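Local coordinates for N-alpha-acetyltransferase 35, NatC auxiliary subunit (Saccharomyces cerevisiae, PDB 6YGA), which serves as the large auxiliary subunit of the heterotrimeric NatC complex, the N-terminal acetyltransferase that modifies the starting methionine of substrates such as the L-A virus Gag protein, at the interface of chains A and B. Numbering follows the deposited sequence. Chains: chain A, N-alpha-acetyltransferase 35, NatC auxiliary subunit; chain B, N-alpha-acetyltransferase 38, NatC auxiliary subunit.

Contact 1: the interface of chains A and B. Residues chain A 18-22; chain B 15, 68-71.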
ATOM      1  N   PHE A  18     -18.313 -35.451  24.093  1.00114.47           N
ATOM      2  CA  PHE A  18     -17.359 -36.542  24.255  1.00114.95           C
ATOM      3  C   PHE A  18     -17.909 -37.548  25.260  1.00126.41           C
ATOM      4  O   PHE A  18     -18.224 -37.188  26.399  1.00126.18           O
ATOM      5  CB  PHE A  18     -16.001 -36.009  24.709  1.00106.01           C
ATOM      6  CG  PHE A  18     -15.372 -35.052  23.736  1.00 95.92           C
ATOM      7  CD1 PHE A  18     -15.521 -33.685  23.896  1.00 89.83           C
ATOM      8  CD2 PHE A  18     -14.636 -35.520  22.659  1.00 93.07           C
ATOM      9  CE1 PHE A  18     -14.943 -32.801  23.001  1.00 85.40           C
ATOM     10  CE2 PHE A  18     -14.056 -34.641  21.760  1.00 87.27           C
ATOM     11  CZ  PHE A  18     -14.210 -33.281  21.931  1.00 83.79           C
ATOM     12  N   ASP A  19     -18.016 -38.810  24.835  1.00139.52           N
ATOM     13  CA  ASP A  19     -18.618 -39.829  25.689  1.00146.10           C
ATOM     14  C   ASP A  19     -17.740 -40.145  26.892  1.00144.35           C
ATOM     15  O   ASP A  19     -18.249 -40.339  28.004  1.00145.26           O
ATOM     16  CB  ASP A  19     -18.899 -41.095  24.878  1.00155.14           C
ATOM     17  CG  ASP A  19     -20.095 -40.946  23.952  1.00159.22           C
ATOM     18  OD1 ASP A  19     -20.766 -39.895  24.008  1.00158.72           O
ATOM     19  OD2 ASP A  19     -20.366 -41.883  23.171  1.00161.99           O
ATOM     20  N   GLN A  20     -16.424 -40.199  26.701  1.00140.45           N
ATOM     21  CA  GLN A  20     -15.518 -40.541  27.793  1.00139.15           C
ATOM     22  C   GLN A  20     -14.202 -39.799  27.615  1.00132.83           C
ATOM     23  O   GLN A  20     -13.550 -39.928  26.575  1.00131.52           O
ATOM     24  CB  GLN A  20     -15.283 -42.051  27.852  1.00143.43           C
ATOM     25  CG  GLN A  20     -14.405 -42.490  29.010  1.00145.92           C
ATOM     26  CD  GLN A  20     -14.979 -42.113  30.360  1.00147.20           C
ATOM     27  OE1 GLN A  20     -16.192 -41.973  30.518  1.00146.98           O
ATOM     28  NE2 GLN A  20     -14.104 -41.941  31.345  1.00148.70           N
ATOM     29  N   LEU A  21     -13.814 -39.035  28.633  1.00128.39           N
ATOM     30  CA  LEU A  21     -12.585 -38.252  28.616  1.00121.47           C
ATOM     31  C   LEU A  21     -11.653 -38.734  29.717  1.00120.99           C
ATOM     32  O   LEU A  21     -12.092 -39.009  30.837  1.00124.83           O
ATOM     33  CB  LEU A  21     -12.876 -36.759  28.806  1.00115.53           C
ATOM     34  CG  LEU A  21     -13.570 -36.030  27.657  1.00110.29           C
ATOM     35  CD1 LEU A  21     -13.754 -34.564  27.997  1.00107.32           C
ATOM     36  CD2 LEU A  21     -12.775 -36.178  26.375  1.00108.40           C
ATOM     37  N   VAL A  22     -10.364 -38.821  29.391  1.00116.90           N
ATOM     38  CA  VAL A  22      -9.325 -39.242  30.324  1.00117.11           C
ATOM     39  C   VAL A  22      -8.340 -38.094  30.497  1.00115.03           C
ATOM     40  O   VAL A  22      -7.925 -37.472  29.511  1.00110.32           O
ATOM     41  CB  VAL A  22      -8.605 -40.510  29.829  1.00120.53           C
ATOM     42  CG1 VAL A  22      -7.539 -40.937  30.822  1.00124.25           C
ATOM     43  CG2 VAL A  22      -9.608 -41.634  29.589  1.00124.09           C
TER
ATOM     44  N   ILE B  15      -8.573 -31.500  25.005  1.00 89.77           N
ATOM     45  CA  ILE B  15      -9.396 -30.644  25.849  1.00 91.63           C
ATOM     46  C   ILE B  15      -8.479 -30.009  26.884  1.00 92.93           C
ATOM     47  O   ILE B  15      -7.861 -30.714  27.692  1.00 97.94           O
ATOM     48  CB  ILE B  15     -10.534 -31.429  26.521  1.00 95.37           C
ATOM     49  CG1 ILE B  15     -11.637 -31.769  25.511  1.00 94.97           C
ATOM     50  CG2 ILE B  15     -11.114 -30.637  27.682  1.00 97.97           C
ATOM     51  CD1 ILE B  15     -11.369 -33.002  24.665  1.00 94.95           C
ATOM     52  N   ILE B  68      -8.036 -36.045  26.790  1.00119.15           N
ATOM     53  CA  ILE B  68      -8.259 -36.587  25.456  1.00100.79           C
ATOM     54  C   ILE B  68      -9.415 -37.576  25.521  1.00111.08           C
ATOM     55  O   ILE B  68      -9.683 -38.181  26.565  1.00110.67           O
ATOM     56  CB  ILE B  68      -6.986 -37.258  24.880  1.00100.28           C
ATOM     57  CG1 ILE B  68      -7.113 -37.468  23.368  1.00 98.53           C
ATOM     58  CG2 ILE B  68      -6.713 -38.585  25.566  1.00106.59           C
ATOM     59  CD1 ILE B  68      -5.919 -38.165  22.742  1.00 98.68           C
ATOM     60  N   ASP B  69     -10.116 -37.720  24.397  1.00110.46           N
ATOM     61  CA  ASP B  69     -11.210 -38.679  24.313  1.00114.87           C
ATOM     62  C   ASP B  69     -10.682 -40.093  24.515  1.00119.92           C
ATOM     63  O   ASP B  69      -9.627 -40.459  23.989  1.00120.09           O
ATOM     64  CB  ASP B  69     -11.907 -38.567  22.955  1.00113.72           C
ATOM     65  CG  ASP B  69     -13.390 -38.885  23.029  1.00117.12           C
ATOM     66  OD1 ASP B  69     -13.975 -38.769  24.125  1.00118.46           O
ATOM     67  OD2 ASP B  69     -13.974 -39.250  21.987  1.00117.97           O
ATOM     68  N   LYS B  70     -11.417 -40.887  25.295  1.00125.44           N
ATOM     69  CA  LYS B  70     -11.016 -42.275  25.516  1.00131.76           C
ATOM     70  C   LYS B  70     -10.864 -43.065  24.223  1.00133.89           C
ATOM     71  O   LYS B  70      -9.815 -43.709  24.045  1.00132.29           O
ATOM     72  CB  LYS B  70     -12.001 -42.963  26.466  1.00139.22           C
ATOM     73  CG  LYS B  70     -11.988 -44.484  26.348  1.00147.89           C
ATOM     74  CD  LYS B  70     -13.282 -45.102  26.845  1.00154.22           C
ATOM     75  CE  LYS B  70     -13.360 -46.577  26.487  1.00161.22           C
ATOM     76  NZ  LYS B  70     -12.179 -47.338  26.980  1.00165.07           N
ATOM     77  N   PRO B  71     -11.833 -43.077  23.291  1.00137.30           N
ATOM     78  CA  PRO B  71     -11.623 -43.875  22.070  1.00128.22           C
ATOM     79  C   PRO B  71     -10.464 -43.381  21.224  1.00123.80           C
ATOM     80  O   PRO B  71      -9.765 -44.195  20.607  1.00126.05           O
ATOM     81  CB  PRO B  71     -12.966 -43.750  21.335  1.00128.68           C
ATOM     82  CG  PRO B  71     -13.541 -42.477  21.819  1.00124.77           C
ATOM     83  CD  PRO B  71     -13.152 -42.413  23.270  1.00125.66           C
TER
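A:Val22 and B:Ile68 pair backbone to backbone, joining strand 21-23 of chain A antiparallel to strand 63-69 of chain B. The amide N-H of A:Val22 donates a hydrogen bond to O of B:Ile68, with N and O 3.0 Å apart, and the amide of B:Ile68 donates one in return to O of A:Val22. One residue before the strand of chain A, O of A:Gln20 accepts a hydrogen bond from the amide N-H of B:Lys70, N to O 2.7 Å. B:Lys70 is the first residue of helix 70-76, so the pairing runs to the point where chain B turns from strand into helix.

Apolar contacts flank this ladder. A:Leu21 reaches across B:Asp69 at about a right angle, its CD2 methyl lying 3.6 Å from CA of B:Asp69 and also touching CD1 of B:Ile15. That same CD1 methyl sits over one face of the A:Phe18 ring, displaced toward the rim and 3.9 Å from CE1, as the two side chains meet tip to tip. On the other flank the aliphatic parts of A:Gln20 and B:Lys70 pack together, CG of A:Gln20 lying 3.5 Å from CB of B:Lys70. With CG anti to the backbone N (chi1 -177°), the A:Gln20 chain is set against both CB and CD of the lysine.

The carboxylate of B:Asp69 stands beside the phenyl ring, the two planes 74° apart. Its OD2 lies in the ring plane at the edge, 3.8 Å from CD2 of A:Phe18. OD1 of B:Asp69 is modelled 2.7 Å from the backbone O of A:Gln20; a carboxylate and a carbonyl can both only accept, so unless the acid is protonated, which the structure does not show, this is a clash and the placement is doubtful.

The site is a β-augmentation: the N-terminal part of Naa35 adds a short strand to the Sm-like fold of Naa38, and the flanking aliphatic and aromatic contacts help anchor the small auxiliary subunit within NatC.

Contact 2: the interface of chains A and B. Residues chain A 28, 31-32, 35, 41; chain B 6, 31-33, 35.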
ATOM      1  N   PHE A  28       1.720 -35.938  30.010  1.00109.23           N
ATOM      2  CA  PHE A  28       2.323 -34.884  29.200  1.00107.52           C
ATOM      3  C   PHE A  28       3.550 -34.288  29.878  1.00110.62           C
ATOM      4  O   PHE A  28       4.530 -33.946  29.206  1.00108.71           O
ATOM      5  CB  PHE A  28       1.293 -33.793  28.910  1.00103.06           C
ATOM      6  CG  PHE A  28       0.757 -33.830  27.508  1.00 99.45           C
ATOM      7  CD1 PHE A  28       0.258 -35.009  26.975  1.00 99.87           C
ATOM      8  CD2 PHE A  28       0.745 -32.689  26.722  1.00 96.58           C
ATOM      9  CE1 PHE A  28      -0.238 -35.053  25.682  1.00 97.70           C
ATOM     10  CE2 PHE A  28       0.246 -32.725  25.426  1.00 94.44           C
ATOM     11  CZ  PHE A  28      -0.246 -33.912  24.905  1.00 95.28           C
ATOM     12  N   LEU A  31       6.732 -36.799  29.778  1.00115.51           N
ATOM     13  CA  LEU A  31       7.374 -36.843  28.469  1.00109.79           C
ATOM     14  C   LEU A  31       8.098 -35.539  28.157  1.00105.37           C
ATOM     15  O   LEU A  31       9.205 -35.556  27.608  1.00104.77           O
ATOM     16  CB  LEU A  31       6.339 -37.145  27.385  1.00104.45           C
ATOM     17  CG  LEU A  31       5.699 -38.534  27.412  1.00104.12           C
ATOM     18  CD1 LEU A  31       4.679 -38.696  26.290  1.00100.60           C
ATOM     19  CD2 LEU A  31       6.772 -39.607  27.321  1.00106.05           C
ATOM     20  N   CYS A  32       7.484 -34.399  28.491  1.00103.10           N
ATOM     21  CA  CYS A  32       8.114 -33.112  28.204  1.00100.98           C
ATOM     22  C   CYS A  32       9.404 -32.931  28.991  1.00103.51           C
ATOM     23  O   CYS A  32      10.324 -32.252  28.523  1.00103.14           O
ATOM     24  CB  CYS A  32       7.146 -31.965  28.501  1.00 98.78           C
ATOM     25  SG  CYS A  32       5.813 -31.766  27.295  1.00 97.34           S
ATOM     26  N   LEU A  35      12.403 -34.306  27.133  1.00100.77           N
ATOM     27  CA  LEU A  35      12.837 -33.561  25.960  1.00 98.85           C
ATOM     28  C   LEU A  35      14.009 -32.646  26.293  1.00 98.67           C
ATOM     29  O   LEU A  35      14.067 -32.053  27.375  1.00100.32           O
ATOM     30  CB  LEU A  35      11.685 -32.724  25.406  1.00 96.25           C
ATOM     31  CG  LEU A  35      10.376 -33.421  25.037  1.00 96.49           C
ATOM     32  CD1 LEU A  35       9.303 -32.380  24.760  1.00 92.31           C
ATOM     33  CD2 LEU A  35      10.567 -34.328  23.833  1.00 96.83           C
ATOM     34  N   VAL A  41       8.374 -31.045  19.671  1.00 76.87           N
ATOM     35  CA  VAL A  41       7.657 -32.177  19.093  1.00 78.70           C
ATOM     36  C   VAL A  41       6.567 -31.624  18.185  1.00 79.57           C
ATOM     37  O   VAL A  41       5.669 -30.908  18.643  1.00 77.80           O
ATOM     38  CB  VAL A  41       7.065 -33.080  20.187  1.00 79.24           C
ATOM     39  CG1 VAL A  41       6.395 -34.309  19.576  1.00 78.72           C
ATOM     40  CG2 VAL A  41       8.140 -33.487  21.185  1.00 80.44           C
TER
ATOM     41  N   LEU B   6       5.061 -38.283  22.840  1.00 93.22           N
ATOM     42  CA  LEU B   6       4.303 -37.097  22.451  1.00 91.51           C
ATOM     43  C   LEU B   6       4.013 -37.082  20.954  1.00 91.39           C
ATOM     44  O   LEU B   6       2.985 -36.544  20.527  1.00 91.08           O
ATOM     45  CB  LEU B   6       5.062 -35.836  22.855  1.00 89.03           C
ATOM     46  CG  LEU B   6       5.193 -35.565  24.351  1.00 89.11           C
ATOM     47  CD1 LEU B   6       6.262 -34.520  24.591  1.00 87.99           C
ATOM     48  CD2 LEU B   6       3.859 -35.110  24.922  1.00 88.45           C
ATOM     49  N   VAL B  31       4.410 -29.094  20.730  1.00 65.86           N
ATOM     50  CA  VAL B  31       4.698 -28.974  22.155  1.00 68.77           C
ATOM     51  C   VAL B  31       6.209 -28.859  22.311  1.00 70.26           C
ATOM     52  O   VAL B  31       6.966 -29.479  21.557  1.00 68.91           O
ATOM     53  CB  VAL B  31       4.131 -30.169  22.960  1.00 71.10           C
ATOM     54  CG1 VAL B  31       4.751 -31.485  22.504  1.00 73.94           C
ATOM     55  CG2 VAL B  31       4.333 -29.964  24.459  1.00 70.29           C
ATOM     56  N   ASP B  32       6.650 -28.041  23.265  1.00 74.18           N
ATOM     57  CA  ASP B  32       8.069 -27.820  23.504  1.00 78.75           C
ATOM     58  C   ASP B  32       8.477 -28.416  24.853  1.00 82.37           C
ATOM     59  O   ASP B  32       7.697 -29.107  25.517  1.00 82.04           O
ATOM     60  CB  ASP B  32       8.405 -26.326  23.414  1.00 80.26           C
ATOM     61  CG  ASP B  32       7.718 -25.496  24.486  1.00 83.76           C
ATOM     62  OD1 ASP B  32       6.916 -26.053  25.265  1.00 85.31           O
ATOM     63  OD2 ASP B  32       7.984 -24.276  24.543  1.00 84.19           O
ATOM     64  N   ALA B  33       9.714 -28.126  25.263  1.00 85.01           N
ATOM     65  CA  ALA B  33      10.264 -28.737  26.468  1.00 89.75           C
ATOM     66  C   ALA B  33       9.589 -28.218  27.732  1.00 90.74           C
ATOM     67  O   ALA B  33       9.531 -28.932  28.739  1.00 93.80           O
ATOM     68  CB  ALA B  33      11.771 -28.493  26.535  1.00 90.95           C
HETATM   69  N   MSE B  35       6.417 -27.534  28.069  1.00 87.09           N
HETATM   70  CA  MSE B  35       4.992 -27.860  27.977  1.00 86.00           C
HETATM   71  C   MSE B  35       4.144 -26.695  27.465  1.00 81.09           C
HETATM   72  O   MSE B  35       2.957 -26.606  27.780  1.00 79.47           O
HETATM   73  CB  MSE B  35       4.453 -28.343  29.330  1.00 89.78           C
HETATM   74  CG  MSE B  35       3.367 -29.407  29.210  1.00 90.63           C
HETATM   75 SE   MSE B  35       2.537 -29.902  30.906  0.55 96.50          SE
HETATM   76  CE  MSE B  35       1.445 -28.313  31.195  1.00 95.75           C
TER
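B:Leu6, from the 3-10 helix 6-8, packs among A:Leu31, A:Leu35 and A:Val41. Its CB lies 3.9 Å from CG1 of A:Val41, whose side chain crosses it at about a right angle. Further out, CG packs 3.6 Å from CB of A:Leu31; the two leucines slide past each other in opposite directions, and the CD1 methyl of A:Leu31 reaches back along the B:Leu6 chain. The leucine then forks. CD1 touches CD1 of A:Leu35 at 3.7 Å and also meets SG of A:Cys32, whereas CD2 stands 4.0 Å above the centre of the A:Phe28 ring. A chi1 of -68°, which sets CG anti to the carbonyl carbon, turns the fork toward helix 25-34 and A:Leu35.

Alongside, A:Val41 and B:Val31 form an antiparallel bridge. The amide N-H of A:Val41 donates a hydrogen bond to O of B:Val31, N to O 2.8 Å, and the amide of B:Val31 donates one to O of A:Val41. Their side chains lie side by side and point the same way. CG1 of B:Val31 occupies the crowded position between backbone N and carbonyl carbon (chi1 61°), which brings it 3.6 Å from CB of A:Val41. The other methyl, CG2, meets SG of A:Cys32 at 3.7 Å. CG of the selenomethionine B:Met35 also touches this sulfur.

This hydrophobic cluster, together with the strand pairing beside it, holds the N-terminal region of Naa38 and the end of its strand 23-32 against Naa35, helping to fix the two auxiliary subunits together in NatC.

Contact 1 and contact 2 share no residue, and the centres of their C-alpha atoms are about 21 Å apart. Both draw on one N-terminal stretch of chain A, in which helix 25-34 lies between the two pairing strands, 21-23 and 40-42, in the sequence. The strand pairings use different strands of chain B, 63-69 and 23-32; strand 13-18 and helix 70-76 add to contact 1, the 3-10 helix 6-8 and the loop residues B:Ala33 and B:Met35 to contact 2. Naa35 thus extends the β-structure of Naa38 at two separate strands, which suggests that its N-terminal part wraps around Naa38.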